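Long-range contacts in 2,3-dihydroxybenzoate-AMP ligase (Mycobacterium smegmatis, PDB 5KEI), which belongs to the AMP-binding enzyme family of the ANL superfamily, pairing a large N-terminal region with a smaller C-terminal domain: residues 124-129 with 255-260; 99-104 with 146-151; 209-214 with 223-228; 355-360 with 410-415. One frame throughout, in Å; residues are numbered along the deposited sequence.

Contact 1: 124-129 with 255-260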
loop_
_atom_site.group_PDB
_atom_site.type_symbol
_atom_site.label_atom_id
_atom_site.label_comp_id
_atom_site.label_asym_id
_atom_site.label_seq_id
_atom_site.Cartn_x
_atom_site.Cartn_y
_atom_site.Cartn_z
ATOM N N MET A 124 8.125 -1.119 -3.239
ATOM C CA MET A 124 7.573 -0.007 -4.002
ATOM C C MET A 124 7.493 1.280 -3.178
ATOM O O MET A 124 6.460 1.588 -2.567
ATOM C CB MET A 124 6.201 -0.393 -4.540
ATOM C CG MET A 124 6.190 -1.762 -5.193
ATOM S SD MET A 124 7.403 -1.893 -6.526
ATOM C CE MET A 124 6.627 -0.911 -7.808
ATOM N N CYS A 125 8.588 2.031 -3.178
ATOM C CA CYS A 125 8.644 3.313 -2.468
ATOM C C CYS A 125 7.944 4.416 -3.254
ATOM O O CYS A 125 7.945 4.413 -4.486
ATOM C CB CYS A 125 10.090 3.714 -2.196
ATOM S SG CYS A 125 11.065 2.387 -1.455
ATOM N N LEU A 126 7.328 5.335 -2.513
ATOM C CA LEU A 126 6.648 6.502 -3.061
ATOM C C LEU A 126 7.601 7.699 -3.126
ATOM O O LEU A 126 8.578 7.753 -2.378
ATOM C CB LEU A 126 5.426 6.830 -2.209
ATOM C CG LEU A 126 4.572 5.580 -2.070
ATOM C CD1 LEU A 126 3.407 5.815 -1.132
ATOM C CD2 LEU A 126 4.107 5.100 -3.457
ATOM N N PRO A 127 7.329 8.659 -4.027
ATOM C CA PRO A 127 8.272 9.773 -4.250
ATOM C C PRO A 127 8.449 10.702 -3.040
ATOM O O PRO A 127 9.450 11.412 -2.975
ATOM C CB PRO A 127 7.647 10.533 -5.432
ATOM C CG PRO A 127 6.199 10.152 -5.412
ATOM C CD PRO A 127 6.174 8.724 -4.937
ATOM N N GLY A 128 7.505 10.679 -2.104
ATOM C CA GLY A 128 7.558 11.528 -0.935
ATOM C C GLY A 128 8.351 10.944 0.216
ATOM O O GLY A 128 8.479 11.573 1.272
ATOM N N HIS A 129 8.874 9.739 0.016
ATOM C CA HIS A 129 9.753 9.100 0.995
ATOM C C HIS A 129 11.145 9.716 0.947
ATOM O O HIS A 129 11.688 9.930 -0.141
ATOM C CB HIS A 129 9.857 7.589 0.741
ATOM C CG HIS A 129 8.608 6.827 1.066
ATOM N ND1 HIS A 129 8.219 5.703 0.361
ATOM C CD2 HIS A 129 7.665 7.016 2.023
ATOM C CE1 HIS A 129 7.090 5.241 0.869
ATOM N NE2 HIS A 129 6.730 6.020 1.877
ATOM N N ALA A 255 3.152 5.883 -9.567
ATOM C CA ALA A 255 2.988 4.542 -10.121
ATOM C C ALA A 255 3.227 3.411 -9.123
ATOM O O ALA A 255 2.702 2.318 -9.306
ATOM C CB ALA A 255 3.902 4.363 -11.329
ATOM N N ALA A 256 3.990 3.658 -8.062
ATOM C CA ALA A 256 4.344 2.564 -7.151
ATOM C C ALA A 256 3.270 2.315 -6.107
ATOM O O ALA A 256 3.314 1.313 -5.390
ATOM C CB ALA A 256 5.673 2.833 -6.467
ATOM N N HIS A 257 2.314 3.227 -6.011
ATOM C CA HIS A 257 1.223 3.044 -5.068
ATOM C C HIS A 257 0.262 1.959 -5.564
ATOM O O HIS A 257 -0.034 1.890 -6.758
ATOM C CB HIS A 257 0.463 4.351 -4.851
ATOM C CG HIS A 257 -0.499 4.298 -3.703
ATOM N ND1 HIS A 257 -1.732 3.686 -3.791
ATOM C CD2 HIS A 257 -0.401 4.766 -2.435
ATOM C CE1 HIS A 257 -2.358 3.792 -2.634
ATOM N NE2 HIS A 257 -1.570 4.441 -1.792
ATOM N N ASN A 258 -0.211 1.124 -4.640
ATOM C CA ASN A 258 -1.174 0.075 -4.936
ATOM C C ASN A 258 -2.289 0.515 -5.906
ATOM O O ASN A 258 -2.639 -0.211 -6.842
ATOM C CB ASN A 258 -1.799 -0.422 -3.633
ATOM C CG ASN A 258 -2.618 -1.677 -3.826
ATOM O OD1 ASN A 258 -2.283 -2.516 -4.663
ATOM N ND2 ASN A 258 -3.684 -1.822 -3.051
ATOM N N PHE A 259 -2.808 1.721 -5.701
ATOM C CA PHE A 259 -4.010 2.147 -6.403
ATOM C C PHE A 259 -3.774 2.244 -7.932
ATOM O O PHE A 259 -4.481 1.578 -8.678
ATOM C CB PHE A 259 -4.521 3.465 -5.793
ATOM C CG PHE A 259 -5.874 3.904 -6.290
ATOM C CD1 PHE A 259 -6.731 3.017 -6.930
ATOM C CD2 PHE A 259 -6.287 5.220 -6.118
ATOM C CE1 PHE A 259 -7.975 3.416 -7.386
ATOM C CE2 PHE A 259 -7.540 5.645 -6.584
ATOM C CZ PHE A 259 -8.391 4.727 -7.216
ATOM N N PRO A 260 -2.774 3.036 -8.408
ATOM C CA PRO A 260 -2.553 2.985 -9.870
ATOM C C PRO A 260 -1.664 1.829 -10.331
ATOM O O PRO A 260 -1.402 1.702 -11.536
ATOM C CB PRO A 260 -1.851 4.308 -10.172
ATOM C CG PRO A 260 -1.074 4.598 -8.899
ATOM C CD PRO A 260 -1.929 4.072 -7.761
HETATM O O HOH W 1 3.634 0.898 -2.711
#
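The carbonyl oxygen of A256 accepts a 2.7 Å hydrogen bond from a bridging water (water 1 O to A256 O). The same water donates to the backbone oxygen of M124 (water 1 O to M124 O, 2.9 Å), joining two acceptors that have no proton to offer each other. Beside this bridge the methyl group of A256 points into the 124-129 backbone, its CB 3.4 Å from C125 O and 3.8 Å from M124 CB. The M124 chain is bent at both chi2 (-56°) and chi3 (-73°), which brings its CE back over the same methyl. The branches of L126 divide their work: CD2 lies 3.6 Å from H257 N, while CD1 reaches the edge of the imidazole near H257 CD2. On the other side of CG, H257 ND1 caps the helix starting at N258, accepting from F259 N at 2.9 Å and 172°. F108 of helix 107-117 packs on M124 and A256. The end of strand 121-124 and its following loop thus meet the residues leading into helix 258-262 without a direct hydrogen bond: methyl packing on side chains and backbone carries the join, one water reconciles the facing carbonyls, and the cap steadies the ring that L126 touches.

Contact 2: 99-104 with 146-151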
loop_
_atom_site.group_PDB
_atom_site.type_symbol
_atom_site.label_atom_id
_atom_site.label_comp_id
_atom_site.label_asym_id
_atom_site.label_seq_id
_atom_site.Cartn_x
_atom_site.Cartn_y
_atom_site.Cartn_z
ATOM N N LEU A 99 15.042 -1.897 -3.158
ATOM C CA LEU A 99 14.252 -0.687 -2.962
ATOM C C LEU A 99 14.086 0.018 -4.293
ATOM O O LEU A 99 15.055 0.242 -5.004
ATOM C CB LEU A 99 14.912 0.249 -1.947
ATOM C CG LEU A 99 15.079 -0.255 -0.518
ATOM C CD1 LEU A 99 15.696 0.828 0.363
ATOM C CD2 LEU A 99 13.761 -0.699 0.053
ATOM N N VAL A 100 12.854 0.373 -4.629
ATOM C CA VAL A 100 12.577 1.068 -5.885
ATOM C C VAL A 100 11.851 2.410 -5.672
ATOM O O VAL A 100 10.825 2.473 -4.985
ATOM C CB VAL A 100 11.738 0.183 -6.822
ATOM C CG1 VAL A 100 11.498 0.883 -8.150
ATOM C CG2 VAL A 100 12.418 -1.150 -7.018
ATOM N N GLN A 101 12.393 3.470 -6.266
ATOM C CA GLN A 101 11.798 4.802 -6.194
ATOM C C GLN A 101 11.960 5.521 -7.529
ATOM O O GLN A 101 12.955 6.201 -7.762
ATOM C CB GLN A 101 12.427 5.624 -5.062
ATOM C CG GLN A 101 11.804 7.016 -4.894
ATOM C CD GLN A 101 12.301 7.770 -3.664
ATOM O OE1 GLN A 101 13.503 8.032 -3.502
ATOM N NE2 GLN A 101 11.368 8.122 -2.787
ATOM N N LEU A 102 10.977 5.363 -8.407
ATOM C CA LEU A 102 11.043 5.915 -9.750
ATOM C C LEU A 102 9.845 6.818 -10.081
ATOM O O LEU A 102 8.717 6.550 -9.658
ATOM C CB LEU A 102 11.126 4.785 -10.777
ATOM C CG LEU A 102 12.385 3.918 -10.792
ATOM C CD1 LEU A 102 12.223 2.833 -11.833
ATOM C CD2 LEU A 102 13.584 4.780 -11.119
ATOM N N PRO A 103 10.092 7.883 -10.862
ATOM C CA PRO A 103 9.053 8.774 -11.391
ATOM C C PRO A 103 8.103 8.044 -12.345
ATOM O O PRO A 103 8.393 6.918 -12.726
ATOM C CB PRO A 103 9.857 9.835 -12.138
ATOM C CG PRO A 103 11.148 9.138 -12.496
ATOM C CD PRO A 103 11.438 8.269 -11.327
ATOM N N ASN A 104 6.993 8.680 -12.718
ATOM C CA ASN A 104 6.046 8.109 -13.684
ATOM C C ASN A 104 6.549 8.168 -15.122
ATOM O O ASN A 104 6.282 9.115 -15.855
ATOM C CB ASN A 104 4.697 8.810 -13.594
ATOM C CG ASN A 104 3.898 8.350 -12.408
ATOM O OD1 ASN A 104 4.427 7.686 -11.497
ATOM N ND2 ASN A 104 2.613 8.681 -12.407
ATOM N N LEU A 146 19.262 -0.532 -4.709
ATOM C CA LEU A 146 18.402 0.639 -4.725
ATOM C C LEU A 146 18.336 1.225 -6.137
ATOM O O LEU A 146 19.372 1.557 -6.721
ATOM C CB LEU A 146 18.920 1.686 -3.750
ATOM C CG LEU A 146 18.281 3.078 -3.854
ATOM C CD1 LEU A 146 16.808 3.071 -3.451
ATOM C CD2 LEU A 146 19.062 4.095 -3.013
ATOM N N VAL A 147 17.129 1.342 -6.695
ATOM C CA VAL A 147 16.965 1.943 -8.015
ATOM C C VAL A 147 16.344 3.329 -7.873
ATOM O O VAL A 147 15.306 3.482 -7.232
ATOM C CB VAL A 147 16.101 1.072 -8.929
ATOM C CG1 VAL A 147 15.925 1.737 -10.292
ATOM C CG2 VAL A 147 16.725 -0.330 -9.067
ATOM N N VAL A 148 17.003 4.337 -8.443
ATOM C CA VAL A 148 16.527 5.715 -8.382
ATOM C C VAL A 148 16.707 6.449 -9.692
ATOM O O VAL A 148 17.422 5.984 -10.581
ATOM C CB VAL A 148 17.254 6.534 -7.301
ATOM C CG1 VAL A 148 16.688 6.238 -5.923
ATOM C CG2 VAL A 148 18.765 6.298 -7.380
ATOM N N ALA A 149 16.058 7.606 -9.795
ATOM C CA ALA A 149 16.247 8.519 -10.921
ATOM C C ALA A 149 16.756 9.884 -10.427
ATOM O O ALA A 149 16.567 10.239 -9.259
ATOM C CB ALA A 149 14.961 8.673 -11.697
ATOM N N ASP A 150 17.405 10.649 -11.305
ATOM C CA ASP A 150 18.049 11.893 -10.872
ATOM C C ASP A 150 17.049 13.049 -10.692
ATOM O O ASP A 150 17.432 14.148 -10.294
ATOM C CB ASP A 150 19.173 12.297 -11.844
ATOM C CG ASP A 150 18.716 12.348 -13.295
ATOM O OD1 ASP A 150 17.502 12.141 -13.554
ATOM O OD2 ASP A 150 19.582 12.608 -14.173
ATOM N N THR A 151 15.771 12.795 -10.966
ATOM C CA THR A 151 14.730 13.785 -10.692
ATOM C C THR A 151 13.569 13.206 -9.883
ATOM O O THR A 151 13.257 12.015 -9.973
ATOM C CB THR A 151 14.171 14.394 -11.987
ATOM O OG1 THR A 151 13.267 15.459 -11.658
ATOM C CG2 THR A 151 13.460 13.329 -12.835
#
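V147 is held to strand 99-101 by both of its backbone polar groups. Its N-H points at L99 O (V147 N to L99 O 2.9 Å, 168° at the hydrogen), and its own oxygen accepts from the next strand residue but one (Q101 N to V147 O 3.1 Å). The two strand segments run in the same direction, only 10° apart. The side chain of V147 has CG1 anti to the backbone N (chi1 179°), where it meets L102 from across the contact, with L102 CD2 3.9 Å from V147 CG1. The same L102 methyl continues over the backbone between V148 and A149.

L99 and L146 form a pair on the other face. L146 folds CD1 back toward its partner strand, placing it 3.7 Å from L99 CB, and L146 CA makes a CH···O contact with L99 O, so this oxygen serves two neighbours. Further along, side-chain packing takes over: P103 CD rests 3.6 Å from CB of A149, the last residue of strand 146-149.

Helices lie over both faces: L99 packs on F137 and A138 of helix 131-141 and L146 on A161 and L164 of helix 158-167, whereas V100 and L102 meet helix 107-117. Strand 97-101 leads through helix 107-117 to strand 121-124 on one flank; the chain then returns through helix 131-141 to strand 145-149 on the other. Two successive beta-alpha-beta crossovers, the second stepping back over strand 97-101, thus put helices 107-117 and 131-141 on different faces of parallel strands, typical of the layered alpha/beta N-terminal region of ANL enzymes.

Contact 3: 209-214 with 223-228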
loop_
_atom_site.group_PDB
_atom_site.type_symbol
_atom_site.label_atom_id
_atom_site.label_comp_id
_atom_site.label_asym_id
_atom_site.label_seq_id
_atom_site.Cartn_x
_atom_site.Cartn_y
_atom_site.Cartn_z
ATOM N N LEU A 209 6.272 -8.896 -4.405
ATOM C CA LEU A 209 6.828 -7.568 -4.130
ATOM C C LEU A 209 6.401 -7.083 -2.746
ATOM O O LEU A 209 5.525 -7.685 -2.127
ATOM C CB LEU A 209 6.397 -6.552 -5.207
ATOM C CG LEU A 209 4.917 -6.436 -5.616
ATOM C CD1 LEU A 209 4.052 -5.845 -4.515
ATOM C CD2 LEU A 209 4.770 -5.587 -6.866
ATOM N N LEU A 210 7.007 -5.999 -2.260
ATOM C CA LEU A 210 6.536 -5.382 -1.009
ATOM C C LEU A 210 5.953 -3.988 -1.297
ATOM O O LEU A 210 6.590 -3.136 -1.934
ATOM C CB LEU A 210 7.663 -5.291 0.030
ATOM C CG LEU A 210 8.447 -6.595 0.300
ATOM C CD1 LEU A 210 9.641 -6.385 1.227
ATOM C CD2 LEU A 210 7.557 -7.705 0.852
ATOM N N LEU A 211 4.728 -3.760 -0.856
ATOM C CA LEU A 211 4.161 -2.411 -0.922
ATOM C C LEU A 211 4.471 -1.681 0.375
ATOM O O LEU A 211 4.816 -2.298 1.384
ATOM C CB LEU A 211 2.651 -2.448 -1.164
ATOM C CG LEU A 211 2.140 -3.152 -2.424
ATOM C CD1 LEU A 211 0.647 -3.363 -2.323
ATOM C CD2 LEU A 211 2.446 -2.327 -3.667
ATOM N N VAL A 212 4.363 -0.363 0.326
ATOM C CA VAL A 212 4.491 0.482 1.500
ATOM C C VAL A 212 3.106 0.830 2.059
ATOM O O VAL A 212 2.163 1.068 1.315
ATOM C CB VAL A 212 5.282 1.768 1.169
ATOM C CG1 VAL A 212 5.296 2.709 2.353
ATOM C CG2 VAL A 212 6.710 1.407 0.777
ATOM N N SER A 213 3.002 0.824 3.378
ATOM C CA SER A 213 1.777 1.137 4.089
ATOM C C SER A 213 1.627 2.643 4.316
ATOM O O SER A 213 2.539 3.291 4.834
ATOM C CB SER A 213 1.780 0.402 5.425
ATOM O OG SER A 213 0.606 0.681 6.155
ATOM N N GLY A 214 0.481 3.204 3.945
ATOM C CA GLY A 214 0.254 4.631 4.134
ATOM C C GLY A 214 -0.195 4.976 5.544
ATOM O O GLY A 214 -1.295 5.498 5.736
ATOM N N ILE A 223 4.330 -4.297 3.197
ATOM C CA ILE A 223 3.224 -5.212 2.993
ATOM C C ILE A 223 3.585 -6.210 1.915
ATOM O O ILE A 223 3.810 -5.820 0.758
ATOM C CB ILE A 223 1.943 -4.439 2.594
ATOM C CG1 ILE A 223 1.498 -3.537 3.752
ATOM C CG2 ILE A 223 0.839 -5.393 2.206
ATOM C CD1 ILE A 223 0.576 -2.406 3.341
ATOM N N PRO A 224 3.655 -7.501 2.278
ATOM C CA PRO A 224 4.011 -8.498 1.258
ATOM C C PRO A 224 2.784 -8.905 0.440
ATOM O O PRO A 224 1.731 -9.257 0.983
ATOM C CB PRO A 224 4.558 -9.662 2.080
ATOM C CG PRO A 224 3.817 -9.572 3.372
ATOM C CD PRO A 224 3.492 -8.109 3.607
ATOM N N ARG A 225 2.897 -8.806 -0.874
ATOM C CA ARG A 225 1.809 -9.287 -1.712
ATOM C C ARG A 225 2.371 -10.465 -2.475
ATOM O O ARG A 225 3.446 -10.382 -3.077
ATOM C CB ARG A 225 1.273 -8.192 -2.642
ATOM C CG ARG A 225 0.906 -6.871 -1.935
ATOM C CD ARG A 225 -0.374 -6.961 -1.087
ATOM N NE ARG A 225 -1.478 -7.501 -1.885
ATOM C CZ ARG A 225 -2.504 -6.802 -2.362
ATOM N NH1 ARG A 225 -2.632 -5.508 -2.101
ATOM N NH2 ARG A 225 -3.419 -7.422 -3.082
ATOM N N THR A 226 1.675 -11.586 -2.402
ATOM C CA THR A 226 2.137 -12.772 -3.091
ATOM C C THR A 226 1.818 -12.670 -4.572
ATOM O O THR A 226 1.004 -11.839 -4.985
ATOM C CB THR A 226 1.495 -14.019 -2.511
ATOM O OG1 THR A 226 0.087 -13.984 -2.773
ATOM C CG2 THR A 226 1.719 -14.058 -1.025
ATOM N N HIS A 227 2.476 -13.507 -5.369
ATOM C CA HIS A 227 2.183 -13.607 -6.797
ATOM C C HIS A 227 0.706 -13.925 -6.984
ATOM O O HIS A 227 0.016 -13.284 -7.783
ATOM C CB HIS A 227 3.038 -14.689 -7.474
ATOM C CG HIS A 227 4.511 -14.417 -7.451
ATOM N ND1 HIS A 227 5.162 -13.742 -8.467
ATOM C CD2 HIS A 227 5.471 -14.766 -6.563
ATOM C CE1 HIS A 227 6.448 -13.667 -8.192
ATOM N NE2 HIS A 227 6.666 -14.283 -7.040
ATOM N N GLN A 228 0.234 -14.909 -6.224
ATOM C CA GLN A 228 -1.142 -15.373 -6.326
ATOM C C GLN A 228 -2.128 -14.216 -6.153
ATOM O O GLN A 228 -3.058 -14.050 -6.961
ATOM C CB GLN A 228 -1.425 -16.460 -5.281
ATOM C CG GLN A 228 -0.692 -17.822 -5.475
ATOM C CD GLN A 228 -1.345 -18.724 -6.544
ATOM O OE1 GLN A 228 -1.958 -18.233 -7.486
ATOM N NE2 GLN A 228 -1.222 -20.049 -6.380
#
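R225 leaves its strand with CG anti to the carbonyl carbon (chi1 -51°) and then bends at chi2 and chi3, a curl that lays its methylene groups against L211: R225 CG is 3.5 Å from L211 CD1. L209 takes the crowded position, CG between the backbone N and the carbonyl carbon (chi1 49°), and so its CD1 comes alongside the same arginine, 4.1 Å from R225 CB. On the other face L210 CD2 touches P224 CB at 3.8 Å. Here the strands form a non-hydrogen-bonded pair, a site where the proline's missing N-H costs the pairing nothing.

Strands 207-212 and 222-226 form an antiparallel beta hairpin at one border of the seven-stranded sheet, and the glycine- and threonine-rich connection between them is the signature loop of AMP-binding enzymes, the third core motif. Near that loop L211 and I223 are joined twice, by I223 N to L211 O (2.7 Å) and L211 N to I223 O (2.8 Å), with both donors tilted out of the carbonyl planes. R225 N to L209 O is straighter, at 3.1 Å and 176°, while the return bond from L209 N to R225 O is weak.

I223 stretches CD1 toward the loop, 3.7 Å from CB of S213, whose OG is hydrogen-bonded to E357. The guanidinium of R225 forms a salt bridge with D229 through NE.

Contact 4: 355-360 with 410-415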
loop_
_atom_site.group_PDB
_atom_site.type_symbol
_atom_site.label_atom_id
_atom_site.label_comp_id
_atom_site.label_asym_id
_atom_site.label_seq_id
_atom_site.Cartn_x
_atom_site.Cartn_y
_atom_site.Cartn_z
ATOM N N MET A 355 -6.903 -0.276 0.342
ATOM C CA MET A 355 -5.721 -0.120 1.165
ATOM C C MET A 355 -4.666 -1.080 0.642
ATOM O O MET A 355 -4.998 -2.171 0.150
ATOM C CB MET A 355 -6.041 -0.394 2.638
ATOM C CG MET A 355 -6.526 -1.806 2.917
ATOM S SD MET A 355 -7.521 -1.950 4.404
ATOM C CE MET A 355 -9.034 -1.113 3.879
ATOM N N ALA A 356 -3.407 -0.664 0.725
ATOM C CA ALA A 356 -2.286 -1.478 0.266
ATOM C C ALA A 356 -2.277 -2.874 0.901
ATOM O O ALA A 356 -1.807 -3.840 0.302
ATOM C CB ALA A 356 -0.975 -0.750 0.559
ATOM N N GLU A 357 -2.808 -2.960 2.116
ATOM C CA GLU A 357 -2.895 -4.209 2.861
ATOM C C GLU A 357 -3.781 -5.281 2.220
ATOM O O GLU A 357 -3.672 -6.461 2.553
ATOM C CB GLU A 357 -3.409 -3.921 4.273
ATOM C CG GLU A 357 -2.353 -3.366 5.239
ATOM C CD GLU A 357 -2.217 -1.834 5.214
ATOM O OE1 GLU A 357 -2.791 -1.155 4.324
ATOM O OE2 GLU A 357 -1.531 -1.301 6.106
ATOM N N GLY A 358 -4.668 -4.886 1.312
ATOM C CA GLY A 358 -5.601 -5.843 0.752
ATOM C C GLY A 358 -6.935 -5.259 0.334
ATOM O O GLY A 358 -7.029 -4.655 -0.738
ATOM N N LEU A 359 -7.948 -5.430 1.182
ATOM C CA LEU A 359 -9.363 -5.180 0.843
ATOM C C LEU A 359 -9.622 -4.003 -0.086
ATOM O O LEU A 359 -9.204 -2.875 0.182
ATOM C CB LEU A 359 -10.200 -4.964 2.107
ATOM C CG LEU A 359 -11.714 -4.881 1.818
ATOM C CD1 LEU A 359 -12.284 -6.228 1.423
ATOM C CD2 LEU A 359 -12.502 -4.290 2.971
ATOM N N LEU A 360 -10.310 -4.286 -1.192
ATOM C CA LEU A 360 -10.734 -3.244 -2.111
ATOM C C LEU A 360 -12.263 -3.175 -2.172
ATOM O O LEU A 360 -12.938 -4.201 -2.335
ATOM C CB LEU A 360 -10.148 -3.479 -3.503
ATOM C CG LEU A 360 -8.624 -3.418 -3.645
ATOM C CD1 LEU A 360 -8.174 -3.968 -4.998
ATOM C CD2 LEU A 360 -8.163 -2.003 -3.483
ATOM N N TYR A 410 -6.709 -11.635 -0.997
ATOM C CA TYR A 410 -5.563 -10.787 -1.326
ATOM C C TYR A 410 -5.234 -9.821 -0.174
ATOM O O TYR A 410 -4.552 -8.825 -0.378
ATOM C CB TYR A 410 -5.813 -10.021 -2.641
ATOM C CG TYR A 410 -7.104 -9.241 -2.623
ATOM C CD1 TYR A 410 -7.118 -7.920 -2.214
ATOM C CD2 TYR A 410 -8.309 -9.832 -2.982
ATOM C CE1 TYR A 410 -8.280 -7.204 -2.161
ATOM C CE2 TYR A 410 -9.497 -9.114 -2.942
ATOM C CZ TYR A 410 -9.468 -7.798 -2.519
ATOM O OH TYR A 410 -10.604 -7.048 -2.453
ATOM N N THR A 411 -5.705 -10.140 1.031
ATOM C CA THR A 411 -5.426 -9.344 2.229
ATOM C C THR A 411 -4.327 -10.003 3.069
ATOM O O THR A 411 -4.379 -11.204 3.343
ATOM C CB THR A 411 -6.703 -9.143 3.091
ATOM O OG1 THR A 411 -7.619 -8.286 2.392
ATOM C CG2 THR A 411 -6.359 -8.497 4.440
ATOM N N LEU A 412 -3.330 -9.221 3.471
ATOM C CA LEU A 412 -2.148 -9.777 4.122
ATOM C C LEU A 412 -2.464 -10.416 5.473
ATOM O O LEU A 412 -3.453 -10.082 6.122
ATOM C CB LEU A 412 -1.080 -8.700 4.296
ATOM C CG LEU A 412 -1.092 -7.888 5.587
ATOM C CD1 LEU A 412 0.139 -7.004 5.639
ATOM C CD2 LEU A 412 -2.352 -7.054 5.703
ATOM N N ASN A 413 -1.614 -11.352 5.869
ATOM C CA ASN A 413 -1.776 -12.083 7.113
ATOM C C ASN A 413 -0.736 -11.636 8.139
ATOM O O ASN A 413 -0.760 -12.050 9.289
ATOM C CB ASN A 413 -1.681 -13.573 6.836
ATOM C CG ASN A 413 -2.674 -14.015 5.791
ATOM O OD1 ASN A 413 -3.845 -14.215 6.099
ATOM N ND2 ASN A 413 -2.221 -14.149 4.542
ATOM N N GLY A 414 0.169 -10.774 7.693
ATOM C CA GLY A 414 1.074 -10.053 8.563
ATOM C C GLY A 414 1.917 -9.096 7.742
ATOM O O GLY A 414 2.131 -9.313 6.550
ATOM N N TYR A 415 2.390 -8.023 8.365
ATOM C CA TYR A 415 3.385 -7.175 7.737
ATOM C C TYR A 415 4.704 -7.932 7.608
ATOM O O TYR A 415 4.924 -8.944 8.289
ATOM C CB TYR A 415 3.577 -5.894 8.537
ATOM C CG TYR A 415 2.392 -4.974 8.470
ATOM C CD1 TYR A 415 1.554 -4.821 9.560
ATOM C CD2 TYR A 415 2.105 -4.257 7.313
ATOM C CE1 TYR A 415 0.474 -3.993 9.511
ATOM C CE2 TYR A 415 1.016 -3.402 7.257
ATOM C CZ TYR A 415 0.201 -3.280 8.369
ATOM O OH TYR A 415 -0.897 -2.446 8.359
#
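The Y410 ring presents its edge to segment 355-360, with G358 O and L360 N both near the ring plane. G358 O approaches Y410 CE1 to 3.2 Å, and L360 N donates to the phenol oxygen (L360 N to Y410 OH 3.1 Å). Y415 also works by its edge: its hydroxyl donates to the E357 carboxylate, Y415 OH to E357 OE2 being 2.6 Å. This oxygen is met on its anti side, and the carboxylate and ring planes stand 78° apart.

A bend at chi2 (88°) carries the carboxylate over to Y415, while the aliphatic part of E357 runs alongside L412, E357 CB lying 3.6 Å from L412 CD2. In the backbone, L412 N donates to E357 O at 2.9 Å. At G358 the segments come close, its CA 3.8 Å from T411 CA, and a CB there would jam against the preceding carbonyl and T411 OG1, which calls for glycine.

I223 of the hairpin and Y432 pack on E357, part of the fifth core motif. Its OE2 is also hydrogen-bonded to S213, so two hydroxyls grip one carboxylate oxygen and, with L412 beside the methylenes, fix the direction of this buried acidic group.

Overall arrangement
Contacts 2 and 3 lie in the seven-stranded sheet, and contact 1 reaches it through M124. Strand 121-124 lies between strand 97-101 of contact 2 and strand 207-212 of contact 3, and segment 124-129 is bonded to both: C125 N to V100 O and M124 N to L210 O, each 2.9 Å. Contacts 3 and 4 are closest, centres about 8 Å apart, joined by S213 OG to E357 OE2 (2.9 Å) and R225 NH1 to A356 O (3.0 Å). Contacts 2 and 4 have centres about 24 Å apart. Contacts 3 and 4 bring the third and fifth core motifs together, probably bordering the active site as in other AMP-binding enzymes; N258 of contact 1 packs against both.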